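Long-range contacts in immunoglobulin-like protein (Pseudomonas aeruginosa, PDB 3N6Y), which is of unknown function but has an immunoglobulin-like fold and belongs to a family grouped with the E-set domains: residues K61-T66 / L94-P99; L68-L73 / F88-K93; M54-S59 / L120-G125. All blocks are in the same frame, centred on the assembly; numbering follows the deposited sequence.

Interaction 1 of 3, residues K61-T66 / L94-P99; sequences KQEGDT and LVPGAP
Lys61 reaches across to the turn Val95-Ala98 and bonds to two of its carbonyls. Lys61 NZ donates to Ala98 O over 2.8 Å, in the carbonyl plane and on a lone pair. Lys61 NZ also donates to Val95 O at 3.0 Å, here from above the carbonyl plane. Ala98 N meets Val95 O from the opposite face and closes a type I turn, so two donors grip this oxygen. The bend at chi3 (-73°) brings Lys61 CE to 3.4 Å from Val95 O. A water accepts from both Lys61 NZ and Val95 N.

Lower on the same side chain, Lys61 CD packs on Leu94 CD2 at 3.7 Å. Leu94 CD1, the other branch, lies against Asp65 CB and 3.5 Å from Thr66 O. Pro96 CB lies against the backbone of 61-66, 3.4 Å from Lys61 O. Glu63 crosses the proline ring at about a right angle and sets Glu63 OE2 3.4 Å from Pro96 CD. Glu63 OE1 is salt-bridged to Lys93. A water links Asp65 O to Leu94 N.

Further out, Gln62-Asp65 forms its own type I turn. Asp65 OD2 takes the N-H of Gln62 at 2.8 Å, from above the carboxylate plane. Asp101 forms a salt bridge with Lys61 NZ and probably helps to keep it charged. The contact joins two turns that follow strands 51-59 and 84-92. This packing of connecting loops at one end of the sheets is consistent with an immunoglobulin-like beta sandwich.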
loop_
_atom_site.group_PDB
_atom_site.type_symbol
_atom_site.label_atom_id
_atom_site.label_comp_id
_atom_site.label_asym_id
_atom_site.label_seq_id
_atom_site.Cartn_x
_atom_site.Cartn_y
_atom_site.Cartn_z
ATOM N N LYS A 61 -11.901 4.840 -12.920
ATOM C CA LYS A 61 -11.198 3.606 -13.263
ATOM C C LYS A 61 -11.833 2.929 -14.498
ATOM O O LYS A 61 -13.053 2.703 -14.535
ATOM C CB LYS A 61 -11.215 2.619 -12.090
ATOM C CG LYS A 61 -10.409 3.077 -10.870
ATOM C CD LYS A 61 -10.269 1.924 -9.843
ATOM C CE LYS A 61 -11.548 1.633 -9.112
ATOM N NZ LYS A 61 -11.318 0.422 -8.249
ATOM N N GLN A 62 -11.010 2.622 -15.501
ATOM C CA GLN A 62 -11.484 2.017 -16.729
ATOM C C GLN A 62 -10.554 0.892 -17.145
ATOM O O GLN A 62 -9.453 0.780 -16.628
ATOM C CB GLN A 62 -11.616 3.081 -17.837
ATOM C CG GLN A 62 -12.761 4.032 -17.495
ATOM C CD GLN A 62 -12.786 5.321 -18.291
ATOM O OE1 GLN A 62 -11.749 6.003 -18.447
ATOM N NE2 GLN A 62 -13.997 5.711 -18.736
ATOM N N GLU A 63 -11.033 0.021 -18.041
ATOM C CA GLU A 63 -10.253 -1.164 -18.415
ATOM C C GLU A 63 -8.956 -0.847 -19.132
ATOM O O GLU A 63 -7.968 -1.562 -18.968
ATOM C CB GLU A 63 -11.080 -2.099 -19.294
ATOM C CG GLU A 63 -12.252 -2.728 -18.635
ATOM C CD GLU A 63 -11.881 -3.688 -17.500
ATOM O OE1 GLU A 63 -10.721 -4.153 -17.406
ATOM O OE2 GLU A 63 -12.781 -3.987 -16.706
ATOM N N GLY A 64 -8.947 0.196 -19.945
ATOM C CA GLY A 64 -7.762 0.493 -20.758
ATOM C C GLY A 64 -6.762 1.415 -20.089
ATOM O O GLY A 64 -5.824 1.904 -20.728
ATOM N N ASP A 65 -6.963 1.662 -18.800
ATOM C CA ASP A 65 -6.165 2.636 -18.069
ATOM C C ASP A 65 -4.814 2.044 -17.692
ATOM O O ASP A 65 -4.643 0.812 -17.547
ATOM C CB ASP A 65 -6.859 3.106 -16.787
ATOM C CG ASP A 65 -8.071 3.991 -17.046
ATOM O OD1 ASP A 65 -8.269 4.423 -18.204
ATOM O OD2 ASP A 65 -8.799 4.266 -16.076
ATOM N N THR A 66 -3.841 2.927 -17.600
ATOM C CA THR A 66 -2.535 2.599 -17.024
ATOM C C THR A 66 -2.770 2.031 -15.608
ATOM O O THR A 66 -3.488 2.618 -14.807
ATOM C CB THR A 66 -1.653 3.843 -16.961
ATOM O OG1 THR A 66 -1.462 4.374 -18.288
ATOM C CG2 THR A 66 -0.257 3.593 -16.308
ATOM N N LEU A 94 -6.145 -1.777 -12.630
ATOM C CA LEU A 94 -7.343 -1.174 -12.109
ATOM C C LEU A 94 -8.583 -2.005 -12.447
ATOM O O LEU A 94 -8.755 -2.477 -13.549
ATOM C CB LEU A 94 -7.485 0.237 -12.694
ATOM C CG LEU A 94 -6.444 1.247 -12.167
ATOM C CD1 LEU A 94 -6.494 2.473 -13.075
ATOM C CD2 LEU A 94 -6.691 1.605 -10.700
ATOM N N VAL A 95 -9.447 -2.186 -11.465
ATOM C CA VAL A 95 -10.704 -2.923 -11.641
ATOM C C VAL A 95 -11.836 -1.944 -11.450
ATOM O O VAL A 95 -12.101 -1.533 -10.339
ATOM C CB VAL A 95 -10.805 -4.062 -10.608
ATOM C CG1 VAL A 95 -12.129 -4.713 -10.638
ATOM C CG2 VAL A 95 -9.648 -5.071 -10.833
ATOM N N PRO A 96 -12.523 -1.555 -12.541
ATOM C CA PRO A 96 -13.498 -0.467 -12.444
ATOM C C PRO A 96 -14.543 -0.664 -11.323
ATOM O O PRO A 96 -14.911 0.277 -10.612
ATOM C CB PRO A 96 -14.148 -0.462 -13.841
ATOM C CG PRO A 96 -13.068 -0.987 -14.757
ATOM C CD PRO A 96 -12.334 -2.012 -13.929
ATOM N N GLY A 97 -14.974 -1.883 -11.106
ATOM C CA GLY A 97 -16.100 -2.108 -10.194
ATOM C C GLY A 97 -15.699 -2.441 -8.793
ATOM O O GLY A 97 -16.558 -2.703 -7.943
ATOM N N ALA A 98 -14.395 -2.438 -8.506
ATOM C CA ALA A 98 -13.940 -2.548 -7.101
ATOM C C ALA A 98 -14.150 -1.253 -6.310
ATOM O O ALA A 98 -13.575 -0.202 -6.654
ATOM C CB ALA A 98 -12.454 -3.016 -7.036
ATOM N N PRO A 99 -14.992 -1.295 -5.257
ATOM C CA PRO A 99 -15.270 -0.024 -4.548
ATOM C C PRO A 99 -14.060 0.637 -3.843
ATOM O O PRO A 99 -13.992 1.840 -3.745
ATOM C CB PRO A 99 -16.363 -0.410 -3.548
ATOM C CG PRO A 99 -16.276 -1.848 -3.397
ATOM C CD PRO A 99 -15.786 -2.410 -4.702
HETATM O O HOH W 1 -9.172 -1.488 -8.595
HETATM O O HOH W 2 -11.795 2.539 -5.655
HETATM O O HOH W 3 -7.805 -1.494 -15.972
HETATM O O HOH W 4 -9.709 -4.761 -14.677
HETATM O O HOH W 5 -5.234 -0.718 -15.241
#

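Interaction 2 of 3, residues L68-L73 / F88-K93; sequences LTLLYL and FEVVQK
Val90 O takes the N-H of Leu70, with Leu70 N at 2.8 Å from Val90 O. The bond is almost straight, 174° at the hydrogen, and the donor lies nearly along the C=O axis. Thr69 CA makes a CA-H...O contact with the same Val90 O at 3.6 Å. Val90 N returns a bond to Leu70 O, which completes this hydrogen-bonded pair. Leu68 with Gln92 and Tyr72 with Phe88 are bonded in the same two-way manner. Thr69-Val91 and Leu71-Glu89 are the non-hydrogen-bonded pairs between them. There CA-H...O contacts add to the pairing, as at Val91 CA and Leu68 O, 3.3 Å apart. The strands are antiparallel, with an angle of 161° between their directions.

Leu68, Leu70, Tyr72, Phe88, Val90 and Gln92 share one face of the sheet. With Tyr72 CG beside its own backbone N (chi1 -58°), the ring lies with an edge to the neighbouring strand. Tyr72 CD1 is 3.6 Å from Phe88 O, which lies in the ring plane. Tyr72 CE1 meets Val90 CG2 at 4.0 Å, and Tyr72 crosses the side chain of Phe88 at about a right angle. Leu70 CB and Val90 CB are 4.2 Å apart. Tyr72 is buried, and its OH has a polar partner in Ala104 O.

Thr69, Leu71, Glu89 and Val91 point to the other face. Thr69 CG2 lies 3.7 Å from Glu89 OE2, while Glu89 OE1 is salt-bridged to Lys87.

Strand 68-74 is also paired with strand 116-124 on its other edge, through backbone bonds of Thr69 to Phe123 and Leu71 to Met121. The face of Leu70 and Tyr72 packs on Met103 of strand 101-106, in the opposing sheet.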
loop_
_atom_site.group_PDB
_atom_site.type_symbol
_atom_site.label_atom_id
_atom_site.label_comp_id
_atom_site.label_asym_id
_atom_site.label_seq_id
_atom_site.Cartn_x
_atom_site.Cartn_y
_atom_site.Cartn_z
ATOM N N LEU A 68 -1.865 0.689 -11.678
ATOM C CA LEU A 68 -1.204 1.325 -10.571
ATOM C C LEU A 68 0.171 0.715 -10.374
ATOM O O LEU A 68 0.398 -0.453 -10.603
ATOM C CB LEU A 68 -2.009 1.192 -9.282
ATOM C CG LEU A 68 -3.415 1.776 -9.290
ATOM C CD1 LEU A 68 -4.040 1.560 -7.863
ATOM C CD2 LEU A 68 -3.366 3.272 -9.736
ATOM N N THR A 69 1.102 1.544 -9.932
ATOM C CA THR A 69 2.394 1.084 -9.414
ATOM C C THR A 69 2.371 1.373 -7.898
ATOM O O THR A 69 2.268 2.541 -7.451
ATOM C CB THR A 69 3.582 1.801 -10.058
ATOM O OG1 THR A 69 3.594 1.592 -11.482
ATOM C CG2 THR A 69 4.911 1.234 -9.505
ATOM N N LEU A 70 2.464 0.307 -7.105
ATOM C CA LEU A 70 2.566 0.433 -5.646
ATOM C C LEU A 70 4.045 0.355 -5.305
ATOM O O LEU A 70 4.668 -0.718 -5.446
ATOM C CB LEU A 70 1.818 -0.669 -4.886
ATOM C CG LEU A 70 0.286 -0.698 -4.795
ATOM C CD1 LEU A 70 -0.392 -0.497 -6.172
ATOM C CD2 LEU A 70 -0.162 -2.037 -4.239
ATOM N N LEU A 71 4.587 1.470 -4.864
ATOM C CA LEU A 71 6.022 1.603 -4.591
ATOM C C LEU A 71 6.195 1.607 -3.098
ATOM O O LEU A 71 5.813 2.545 -2.428
ATOM C CB LEU A 71 6.578 2.899 -5.164
ATOM C CG LEU A 71 8.068 3.093 -4.863
ATOM C CD1 LEU A 71 8.917 1.947 -5.559
ATOM C CD2 LEU A 71 8.521 4.491 -5.291
ATOM N N TYR A 72 6.744 0.525 -2.552
ATOM C CA TYR A 72 7.046 0.454 -1.141
ATOM C C TYR A 72 8.519 0.755 -0.946
ATOM O O TYR A 72 9.356 0.037 -1.477
ATOM C CB TYR A 72 6.847 -0.977 -0.632
ATOM C CG TYR A 72 5.462 -1.604 -0.813
ATOM C CD1 TYR A 72 5.019 -2.061 -2.038
ATOM C CD2 TYR A 72 4.592 -1.705 0.270
ATOM C CE1 TYR A 72 3.763 -2.620 -2.188
ATOM C CE2 TYR A 72 3.339 -2.281 0.124
ATOM C CZ TYR A 72 2.934 -2.720 -1.076
ATOM O OH TYR A 72 1.674 -3.316 -1.199
ATOM N N LEU A 73 8.837 1.820 -0.240
ATOM C CA LEU A 73 10.213 2.065 0.177
ATOM C C LEU A 73 10.381 1.586 1.631
ATOM O O LEU A 73 9.608 1.978 2.530
ATOM C CB LEU A 73 10.513 3.556 0.071
ATOM C CG LEU A 73 10.490 4.181 -1.316
ATOM C CD1 LEU A 73 10.773 5.752 -1.171
ATOM C CD2 LEU A 73 11.529 3.547 -2.220
ATOM N N PHE A 88 10.091 -2.307 -2.918
ATOM C CA PHE A 88 9.297 -3.283 -3.672
ATOM C C PHE A 88 8.381 -2.496 -4.611
ATOM O O PHE A 88 7.865 -1.431 -4.226
ATOM C CB PHE A 88 8.419 -4.091 -2.732
ATOM C CG PHE A 88 9.195 -4.939 -1.786
ATOM C CD1 PHE A 88 9.879 -6.050 -2.249
ATOM C CD2 PHE A 88 9.219 -4.663 -0.430
ATOM C CE1 PHE A 88 10.594 -6.841 -1.366
ATOM C CE2 PHE A 88 9.948 -5.467 0.458
ATOM C CZ PHE A 88 10.607 -6.545 -0.024
ATOM N N GLU A 89 8.179 -3.018 -5.807
ATOM C CA GLU A 89 7.228 -2.455 -6.786
ATOM C C GLU A 89 6.223 -3.510 -7.242
ATOM O O GLU A 89 6.589 -4.610 -7.678
ATOM C CB GLU A 89 7.991 -1.885 -7.964
ATOM C CG GLU A 89 8.393 -0.464 -7.734
ATOM C CD GLU A 89 8.949 0.219 -8.996
ATOM O OE1 GLU A 89 9.966 0.921 -8.864
ATOM O OE2 GLU A 89 8.390 0.030 -10.102
ATOM N N VAL A 90 4.952 -3.180 -7.110
ATOM C CA VAL A 90 3.865 -4.105 -7.418
ATOM C C VAL A 90 2.999 -3.400 -8.442
ATOM O O VAL A 90 2.630 -2.248 -8.210
ATOM C CB VAL A 90 3.054 -4.502 -6.172
ATOM C CG1 VAL A 90 1.826 -5.304 -6.565
ATOM C CG2 VAL A 90 3.917 -5.305 -5.204
ATOM N N VAL A 91 2.743 -4.065 -9.584
ATOM C CA VAL A 91 1.843 -3.455 -10.586
ATOM C C VAL A 91 0.447 -4.033 -10.359
ATOM O O VAL A 91 0.308 -5.234 -10.177
ATOM C CB VAL A 91 2.334 -3.601 -12.021
ATOM C CG1 VAL A 91 1.257 -3.022 -12.976
ATOM C CG2 VAL A 91 3.651 -2.832 -12.174
ATOM N N GLN A 92 -0.561 -3.165 -10.259
ATOM C CA GLN A 92 -1.941 -3.585 -10.002
ATOM C C GLN A 92 -2.865 -3.055 -11.094
ATOM O O GLN A 92 -3.069 -1.837 -11.197
ATOM C CB GLN A 92 -2.413 -3.055 -8.632
ATOM C CG GLN A 92 -3.898 -3.337 -8.285
ATOM C CD GLN A 92 -4.370 -2.624 -6.987
ATOM O OE1 GLN A 92 -3.661 -2.623 -5.986
ATOM N NE2 GLN A 92 -5.570 -2.025 -7.014
ATOM N N LYS A 93 -3.449 -3.953 -11.889
ATOM C CA LYS A 93 -4.459 -3.519 -12.883
ATOM C C LYS A 93 -5.678 -2.929 -12.149
ATOM O O LYS A 93 -6.164 -3.486 -11.187
ATOM C CB LYS A 93 -4.898 -4.692 -13.763
ATOM C CG LYS A 93 -6.016 -4.362 -14.775
ATOM C CD LYS A 93 -5.952 -5.304 -15.997
ATOM C CE LYS A 93 -7.203 -5.271 -16.881
ATOM N NZ LYS A 93 -7.649 -3.906 -17.322
#

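Interaction 3 of 3, residues M54-S59 / L120-G125; sequences MRYQLS and LMVFQG
The interior of the beta sandwich is bridged here, where Met54 and Tyr56 of one sheet meet Leu120 and Val122 of the other. The short axes of strands 54-56 and 120-124 come within 9.8 Å, and their directions differ by 33°. Side chains reach across. The contact is largely apolar, and the two segments share no hydrogen bond.

Met54 is a selenomethionine. Met54 and Tyr56 are each modelled in two conformers, and the distances hold for one. A bend at chi3 (-65°) brings Met54 CE to the facing strand. Met54 CE lies 3.4 Å from Leu120 O and 4.1 Å from Leu120 CB. Met54 CE also touches Val122 CG2 at 3.9 Å, and the two side chains slide past each other in opposite directions.

Tyr56 and Val122 meet tip to tip. Tyr56 CZ is 3.5 Å from Val122 CG2. The hydroxyl is closer still, but that very short approach is doubtful.

Met103 of strand 101-106 touches Tyr56, Leu120 and Val122, and so widens the same apolar layer. Leu68, on the strand beside 116-124, touches both Val122 and Leu58. Two sheets packed face to face around such a core are typical of immunoglobulin-like sandwiches.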
loop_
_atom_site.group_PDB
_atom_site.type_symbol
_atom_site.label_atom_id
_atom_site.label_comp_id
_atom_site.label_asym_id
_atom_site.label_seq_id
_atom_site.Cartn_x
_atom_site.Cartn_y
_atom_site.Cartn_z
HETATM N N MSE A 54 -2.638 1.584 3.389
HETATM C CA MSE A 54 -3.659 2.516 2.951
HETATM C C MSE A 54 -4.851 1.796 2.277
HETATM O O MSE A 54 -4.655 0.769 1.583
HETATM C CB MSE A 54 -3.031 3.549 1.975
HETATM C CG MSE A 54 -2.155 4.603 2.650
HETATM SE SE MSE A 54 -1.497 5.821 1.293
HETATM C CE MSE A 54 -0.427 4.587 0.296
ATOM N N ARG A 55 -6.051 2.377 2.416
ATOM C CA ARG A 55 -7.233 1.955 1.693
ATOM C C ARG A 55 -7.869 3.254 1.202
ATOM O O ARG A 55 -7.961 4.247 1.933
ATOM C CB ARG A 55 -8.191 1.135 2.547
ATOM C CG ARG A 55 -9.401 0.643 1.764
ATOM C CD ARG A 55 -10.121 -0.468 2.494
ATOM N NE ARG A 55 -10.613 0.036 3.784
ATOM C CZ ARG A 55 -10.797 -0.720 4.860
ATOM N NH1 ARG A 55 -10.556 -2.020 4.840
ATOM N NH2 ARG A 55 -11.207 -0.160 5.982
ATOM N N TYR A 56 -8.288 3.264 -0.043
ATOM C CA TYR A 56 -8.725 4.481 -0.719
ATOM C C TYR A 56 -9.757 4.142 -1.802
ATOM O O TYR A 56 -9.934 2.967 -2.189
ATOM C CB TYR A 56 -7.524 5.255 -1.324
ATOM C CG TYR A 56 -6.444 4.368 -1.901
ATOM C CD1 TYR A 56 -5.413 3.901 -1.105
ATOM C CD2 TYR A 56 -6.479 3.953 -3.233
ATOM C CE1 TYR A 56 -4.450 3.076 -1.606
ATOM C CE2 TYR A 56 -5.511 3.148 -3.739
ATOM C CZ TYR A 56 -4.502 2.685 -2.912
ATOM O OH TYR A 56 -3.528 1.840 -3.369
ATOM N N GLN A 57 -10.440 5.165 -2.280
ATOM C CA GLN A 57 -11.409 5.041 -3.371
ATOM C C GLN A 57 -10.925 5.867 -4.556
ATOM O O GLN A 57 -10.404 6.998 -4.373
ATOM C CB GLN A 57 -12.788 5.531 -2.939
ATOM C CG GLN A 57 -13.347 4.845 -1.718
ATOM C CD GLN A 57 -14.603 5.534 -1.227
ATOM O OE1 GLN A 57 -15.631 5.463 -1.874
ATOM N NE2 GLN A 57 -14.495 6.260 -0.113
ATOM N N LEU A 58 -11.010 5.253 -5.742
ATOM C CA LEU A 58 -10.655 5.901 -7.002
ATOM C C LEU A 58 -11.871 6.030 -7.930
ATOM O O LEU A 58 -12.549 5.030 -8.225
ATOM C CB LEU A 58 -9.586 5.089 -7.727
ATOM C CG LEU A 58 -8.235 4.925 -7.022
ATOM C CD1 LEU A 58 -7.318 3.898 -7.782
ATOM C CD2 LEU A 58 -7.559 6.315 -6.837
ATOM N N SER A 59 -12.104 7.254 -8.414
ATOM C CA SER A 59 -13.082 7.508 -9.469
ATOM C C SER A 59 -12.364 7.426 -10.822
ATOM O O SER A 59 -11.133 7.641 -10.895
ATOM C CB SER A 59 -13.716 8.894 -9.291
ATOM O OG SER A 59 -12.737 9.942 -9.341
ATOM N N LEU A 120 4.977 4.215 1.701
ATOM C CA LEU A 120 4.121 3.512 0.744
ATOM C C LEU A 120 3.483 4.544 -0.159
ATOM O O LEU A 120 2.884 5.527 0.322
ATOM C CB LEU A 120 3.022 2.753 1.506
ATOM C CG LEU A 120 3.416 1.333 1.983
ATOM C CD1 LEU A 120 4.697 1.313 2.819
ATOM C CD2 LEU A 120 2.291 0.737 2.791
HETATM N N MSE A 121 3.696 4.394 -1.441
HETATM C CA MSE A 121 3.305 5.375 -2.449
HETATM C C MSE A 121 2.568 4.676 -3.555
HETATM O O MSE A 121 3.080 3.711 -4.130
HETATM C CB MSE A 121 4.565 6.099 -2.989
HETATM C CG MSE A 121 5.401 6.725 -1.903
HETATM SE SE MSE A 121 7.050 7.466 -2.675
HETATM C CE MSE A 121 6.340 9.265 -3.071
ATOM N N VAL A 122 1.351 5.155 -3.843
ATOM C CA VAL A 122 0.572 4.700 -4.974
ATOM C C VAL A 122 0.663 5.688 -6.135
ATOM O O VAL A 122 0.269 6.829 -6.014
ATOM C CB VAL A 122 -0.958 4.569 -4.652
ATOM C CG1 VAL A 122 -1.673 3.910 -5.865
ATOM C CG2 VAL A 122 -1.178 3.805 -3.421
ATOM N N PHE A 123 1.176 5.176 -7.265
ATOM C CA PHE A 123 1.298 5.965 -8.492
ATOM C C PHE A 123 0.425 5.403 -9.602
ATOM O O PHE A 123 0.199 4.163 -9.701
ATOM C CB PHE A 123 2.735 5.893 -9.024
ATOM C CG PHE A 123 3.734 6.617 -8.186
ATOM C CD1 PHE A 123 4.412 6.016 -7.114
ATOM C CD2 PHE A 123 4.037 7.910 -8.483
ATOM C CE1 PHE A 123 5.340 6.734 -6.355
ATOM C CE2 PHE A 123 4.962 8.643 -7.697
ATOM C CZ PHE A 123 5.613 8.029 -6.662
ATOM N N GLN A 124 0.016 6.281 -10.524
ATOM C CA GLN A 124 -0.422 5.804 -11.851
ATOM C C GLN A 124 0.562 6.430 -12.849
ATOM O O GLN A 124 0.523 7.684 -13.034
ATOM C CB GLN A 124 -1.852 6.228 -12.153
ATOM C CG GLN A 124 -2.302 5.660 -13.471
ATOM C CD GLN A 124 -3.642 6.163 -13.959
ATOM O OE1 GLN A 124 -3.969 7.350 -13.861
ATOM N NE2 GLN A 124 -4.423 5.240 -14.550
ATOM N N GLY A 125 1.441 5.615 -13.450
ATOM C CA GLY A 125 2.523 6.171 -14.257
ATOM C C GLY A 125 3.388 7.041 -13.362
ATOM O O GLY A 125 3.803 6.595 -12.288
#

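Overall arrangement
Interaction 3 is the core contact: all its touching residues are buried, and it joins the two sheets by side chains. Interaction 2 lies within one sheet and rests on backbone bonds, with one face turned to the core. Interaction 1 is at the end of the sandwich, partly exposed, and mixes lysine-carbonyl bonds with waters and apolar packing. Strands 68-74 and 116-124 are neighbours, so interaction 3 reaches the sheet that interaction 2 lies in. Leu94 ties interaction 1 to both, through Leu68 and Leu58. Thr66 O and Gln124 NE2, probably hydrogen-bonded, connect interactions 1 and 3.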